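Local coordinates for ATP phosphoribosyltransferase regulatory subunit (Bacillus halodurans, PDB 3OD1), which probably serves as the regulatory partner of HisG in the first step of histidine biosynthesis and may allow feedback control by histidine, at residues D186-Y197 / D268-S276. Residues are numbered along the deposited sequence; the frame is centred on the assembly and turned at random.
Sequences DRLRRFLYEKNY and DLTLVLHMS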
loop_
_atom_site.group_PDB
_atom_site.type_symbol
_atom_site.label_atom_id
_atom_site.label_comp_id
_atom_site.label_asym_id
_atom_site.label_seq_id
_atom_site.Cartn_x
_atom_site.Cartn_y
_atom_site.Cartn_z
ATOM N N ASP B 186 2.510 15.096 -36.696
ATOM C CA ASP B 186 2.657 13.868 -35.909
ATOM C C ASP B 186 4.028 13.223 -36.125
ATOM O O ASP B 186 4.705 12.849 -35.170
ATOM C CB ASP B 186 1.571 12.849 -36.264
ATOM C CG ASP B 186 0.226 13.176 -35.637
ATOM O OD1 ASP B 186 0.104 14.239 -34.991
ATOM O OD2 ASP B 186 -0.715 12.367 -35.793
ATOM N N ARG B 187 4.424 13.100 -37.388
ATOM C CA ARG B 187 5.669 12.440 -37.765
ATOM C C ARG B 187 6.867 13.107 -37.097
ATOM O O ARG B 187 7.801 12.429 -36.642
ATOM C CB ARG B 187 5.833 12.450 -39.292
ATOM C CG ARG B 187 6.509 11.204 -39.856
ATOM C CD ARG B 187 6.255 11.046 -41.355
ATOM N NE ARG B 187 6.502 9.676 -41.807
ATOM C CZ ARG B 187 7.238 9.351 -42.868
ATOM N NH1 ARG B 187 7.805 10.300 -43.603
ATOM N NH2 ARG B 187 7.404 8.075 -43.197
ATOM N N LEU B 188 6.833 14.434 -37.042
ATOM C CA LEU B 188 7.856 15.214 -36.347
ATOM C C LEU B 188 7.789 15.016 -34.828
ATOM O O LEU B 188 8.813 14.795 -34.183
ATOM C CB LEU B 188 7.743 16.702 -36.700
ATOM C CG LEU B 188 8.425 17.142 -38.000
ATOM C CD1 LEU B 188 7.967 18.540 -38.434
ATOM C CD2 LEU B 188 9.938 17.087 -37.851
ATOM N N ARG B 189 6.582 15.095 -34.268
ATOM C CA ARG B 189 6.372 14.955 -32.825
ATOM C C ARG B 189 6.871 13.603 -32.313
ATOM O O ARG B 189 7.360 13.491 -31.184
ATOM C CB ARG B 189 4.883 15.099 -32.487
ATOM C CG ARG B 189 4.584 16.010 -31.298
ATOM C CD ARG B 189 3.118 15.917 -30.874
ATOM N NE ARG B 189 2.227 15.699 -32.011
ATOM C CZ ARG B 189 1.739 16.667 -32.779
ATOM N NH1 ARG B 189 2.048 17.933 -32.540
ATOM N NH2 ARG B 189 0.941 16.370 -33.793
ATOM N N ARG B 190 6.720 12.577 -33.146
ATOM C CA ARG B 190 7.159 11.228 -32.812
ATOM C C ARG B 190 8.671 11.180 -32.592
ATOM O O ARG B 190 9.144 10.553 -31.642
ATOM C CB ARG B 190 6.761 10.265 -33.924
ATOM C CG ARG B 190 7.384 8.891 -33.801
ATOM C CD ARG B 190 6.655 8.091 -32.778
ATOM N NE ARG B 190 5.222 8.102 -33.038
ATOM C CZ ARG B 190 4.328 7.514 -32.252
ATOM N NH1 ARG B 190 4.736 6.875 -31.157
ATOM N NH2 ARG B 190 3.036 7.570 -32.558
ATOM N N PHE B 191 9.426 11.857 -33.457
ATOM C CA PHE B 191 10.878 11.942 -33.270
ATOM C C PHE B 191 11.225 12.557 -31.913
ATOM O O PHE B 191 12.116 12.070 -31.216
ATOM C CB PHE B 191 11.549 12.728 -34.398
ATOM C CG PHE B 191 11.619 11.978 -35.697
ATOM C CD1 PHE B 191 12.478 10.903 -35.843
ATOM C CD2 PHE B 191 10.823 12.347 -36.772
ATOM C CE1 PHE B 191 12.546 10.207 -37.038
ATOM C CE2 PHE B 191 10.885 11.654 -37.976
ATOM C CZ PHE B 191 11.744 10.583 -38.108
ATOM N N LEU B 192 10.519 13.622 -31.545
ATOM C CA LEU B 192 10.751 14.298 -30.266
ATOM C C LEU B 192 10.365 13.397 -29.104
ATOM O O LEU B 192 11.093 13.278 -28.122
ATOM C CB LEU B 192 9.961 15.610 -30.189
ATOM C CG LEU B 192 10.321 16.658 -31.250
ATOM C CD1 LEU B 192 9.297 17.788 -31.284
ATOM C CD2 LEU B 192 11.726 17.202 -31.006
ATOM N N TYR B 193 9.208 12.764 -29.225
ATOM C CA TYR B 193 8.720 11.853 -28.204
ATOM C C TYR B 193 9.746 10.760 -27.905
ATOM O O TYR B 193 9.965 10.380 -26.749
ATOM C CB TYR B 193 7.404 11.245 -28.680
ATOM C CG TYR B 193 6.860 10.153 -27.801
ATOM C CD1 TYR B 193 6.397 10.429 -26.520
ATOM C CD2 TYR B 193 6.779 8.845 -28.267
ATOM C CE1 TYR B 193 5.882 9.419 -25.714
ATOM C CE2 TYR B 193 6.273 7.836 -27.480
ATOM C CZ TYR B 193 5.828 8.122 -26.204
ATOM O OH TYR B 193 5.320 7.106 -25.427
ATOM N N GLU B 194 10.393 10.263 -28.951
ATOM C CA GLU B 194 11.381 9.206 -28.785
ATOM C C GLU B 194 12.781 9.783 -28.605
ATOM O O GLU B 194 13.764 9.043 -28.555
ATOM C CB GLU B 194 11.328 8.252 -29.975
ATOM C CG GLU B 194 10.013 7.498 -30.058
ATOM C CD GLU B 194 9.807 6.839 -31.398
ATOM O OE1 GLU B 194 10.747 6.871 -32.218
ATOM O OE2 GLU B 194 8.705 6.292 -31.629
ATOM N N LYS B 195 12.852 11.109 -28.508
ATOM C CA LYS B 195 14.115 11.822 -28.294
ATOM C C LYS B 195 15.165 11.466 -29.343
ATOM O O LYS B 195 16.365 11.428 -29.070
ATOM C CB LYS B 195 14.625 11.601 -26.867
ATOM C CG LYS B 195 13.598 12.042 -25.839
ATOM C CD LYS B 195 14.082 11.838 -24.435
ATOM C CE LYS B 195 12.940 11.991 -23.445
ATOM N NZ LYS B 195 12.349 13.348 -23.457
ATOM N N ASN B 196 14.688 11.226 -30.555
ATOM C CA ASN B 196 15.550 10.914 -31.679
ATOM C C ASN B 196 15.853 12.164 -32.528
ATOM O O ASN B 196 15.242 12.373 -33.582
ATOM C CB ASN B 196 14.885 9.823 -32.521
ATOM C CG ASN B 196 15.759 9.348 -33.655
ATOM O OD1 ASN B 196 16.890 9.806 -33.820
ATOM N ND2 ASN B 196 15.237 8.425 -34.449
ATOM N N TYR B 197 16.789 12.992 -32.064
ATOM C CA TYR B 197 17.144 14.220 -32.778
ATOM C C TYR B 197 17.810 13.901 -34.110
ATOM O O TYR B 197 17.648 14.629 -35.091
ATOM C CB TYR B 197 18.091 15.095 -31.950
ATOM C CG TYR B 197 17.530 15.631 -30.646
ATOM C CD1 TYR B 197 16.278 15.242 -30.178
ATOM C CD2 TYR B 197 18.270 16.532 -29.875
ATOM C CE1 TYR B 197 15.781 15.738 -28.974
ATOM C CE2 TYR B 197 17.783 17.032 -28.683
ATOM C CZ TYR B 197 16.544 16.630 -28.232
ATOM O OH TYR B 197 16.079 17.131 -27.039
ATOM N N ASP B 268 13.150 22.828 -21.445
ATOM C CA ASP B 268 13.431 21.920 -22.548
ATOM C C ASP B 268 12.222 21.853 -23.460
ATOM O O ASP B 268 11.346 21.004 -23.294
ATOM C CB ASP B 268 13.806 20.531 -22.039
ATOM C CG ASP B 268 14.083 19.554 -23.169
ATOM O OD1 ASP B 268 14.151 19.988 -24.340
ATOM O OD2 ASP B 268 14.235 18.351 -22.884
ATOM N N LEU B 269 12.175 22.771 -24.420
ATOM C CA LEU B 269 11.013 22.878 -25.284
ATOM C C LEU B 269 10.952 21.738 -26.294
ATOM O O LEU B 269 10.041 21.685 -27.103
ATOM C CB LEU B 269 10.967 24.246 -25.975
ATOM C CG LEU B 269 10.259 25.338 -25.161
ATOM C CD1 LEU B 269 10.813 25.407 -23.758
ATOM C CD2 LEU B 269 10.347 26.710 -25.841
ATOM N N THR B 270 11.903 20.804 -26.241
ATOM C CA THR B 270 11.790 19.615 -27.089
ATOM C C THR B 270 10.962 18.532 -26.391
ATOM O O THR B 270 10.654 17.492 -26.975
ATOM C CB THR B 270 13.162 19.025 -27.469
ATOM O OG1 THR B 270 13.730 18.367 -26.338
ATOM C CG2 THR B 270 14.099 20.128 -27.962
ATOM N N LEU B 271 10.590 18.795 -25.145
ATOM C CA LEU B 271 9.977 17.766 -24.309
ATOM C C LEU B 271 8.580 17.401 -24.791
ATOM O O LEU B 271 7.690 18.247 -24.830
ATOM C CB LEU B 271 9.930 18.228 -22.850
ATOM C CG LEU B 271 9.457 17.202 -21.816
ATOM C CD1 LEU B 271 10.443 16.031 -21.714
ATOM C CD2 LEU B 271 9.269 17.872 -20.468
ATOM N N VAL B 272 8.403 16.140 -25.171
ATOM C CA VAL B 272 7.097 15.598 -25.517
ATOM C C VAL B 272 6.882 14.346 -24.667
ATOM O O VAL B 272 7.558 13.333 -24.864
ATOM C CB VAL B 272 7.022 15.211 -27.010
ATOM C CG1 VAL B 272 5.718 14.437 -27.313
ATOM C CG2 VAL B 272 7.163 16.448 -27.910
ATOM N N LEU B 273 5.966 14.408 -23.704
ATOM C CA LEU B 273 5.812 13.298 -22.754
ATOM C C LEU B 273 4.859 12.231 -23.282
ATOM O O LEU B 273 4.819 11.113 -22.782
ATOM C CB LEU B 273 5.334 13.808 -21.382
ATOM C CG LEU B 273 6.285 14.609 -20.469
ATOM C CD1 LEU B 273 5.589 14.960 -19.155
ATOM C CD2 LEU B 273 7.559 13.838 -20.173
ATOM N N HIS B 274 4.095 12.583 -24.310
ATOM C CA HIS B 274 3.016 11.736 -24.781
ATOM C C HIS B 274 2.547 12.310 -26.111
ATOM O O HIS B 274 2.662 13.514 -26.343
ATOM C CB HIS B 274 1.882 11.744 -23.748
ATOM C CG HIS B 274 0.912 10.613 -23.893
ATOM N ND1 HIS B 274 -0.043 10.578 -24.886
ATOM C CD2 HIS B 274 0.731 9.491 -23.155
ATOM C CE1 HIS B 274 -0.762 9.475 -24.764
ATOM N NE2 HIS B 274 -0.311 8.797 -23.723
HETATM N N MSE B 275 2.029 11.468 -26.996
HETATM C CA MSE B 275 1.577 11.973 -28.290
HETATM C C MSE B 275 0.301 12.820 -28.216
HETATM O O MSE B 275 0.071 13.658 -29.093
HETATM C CB MSE B 275 1.431 10.835 -29.311
HETATM C CG MSE B 275 2.750 10.148 -29.665
HETATM SE SE MSE B 275 3.981 11.335 -30.618
HETATM C CE MSE B 275 3.016 11.460 -32.325
ATOM N N SER B 276 -0.522 12.630 -27.186
ATOM C CA SER B 276 -1.813 13.343 -27.147
ATOM C C SER B 276 -2.323 13.743 -25.757
ATOM O O SER B 276 -3.068 14.708 -25.605
ATOM C CB SER B 276 -2.889 12.495 -27.822
ATOM O OG SER B 276 -2.922 11.194 -27.251
HETATM O O HOH W 1 10.397 14.008 -25.427
HETATM O O HOH W 2 13.483 15.882 -24.504
#
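Tyr193 and Val272, 4.9 Å apart at their CA atoms, mark where the last turns of helix 182-193 lie against the irregular loop that leads from strand 265-268 to strand 281-286 in the class-II synthetase-like part of HisZ. A Schellman motif ends the helix, with Lys195 at positive phi as its C-prime residue, and an Asx turn at Asp268 starts the loop. Val272 points at the helix and lays one methyl on each of two neighbouring residues: CG2 on Leu192 CB at 3.7 Å, CG1 on Tyr193 CB. Leu192 also touches Val171 of helix 168-179 and Tyr200 of helix 197-206. The Tyr193 ring, swung out by a chi1 of 173° that sets CG trans to the backbone N, has the carbonyl oxygens of Val272 and Leu273 at its edge, Val272 O 3.5 Å from CD1. Met275, a selenomethionine, brings SE to 4.8 Å from the centroid of that ring in an oblique Met-aromatic contact, while its CE makes a van der Waals contact with Asp186 O, the backbone oxygen that accepts from Arg190 N. The same residue sets CG over one face of the Arg190 guanidinium, whose chain starts away from the loop and folds back at chi2 and chi3 to meet it. Arg189 packs its CB near Met275 CE, and its NH2 forms a 2.6 Å salt bridge with Asp186 OD1, nearly in the guanidinium plane; the buried NE has no partner in the model. At the helix end, water 1 joins the segments, donating to Leu192 O and accepting from Val272 N and Lys195 NZ; water 2 links the same NZ to Asp268 OD2. Asp268 OD1, also salt-bridged to Arg224, accepts from both Thr270 N and Thr270 OG1, the hydroxyl 2.6 Å away on its syn side. From the start of helix 197-206, Tyr197 OH comes to 2.7 Å from Thr270 OG1.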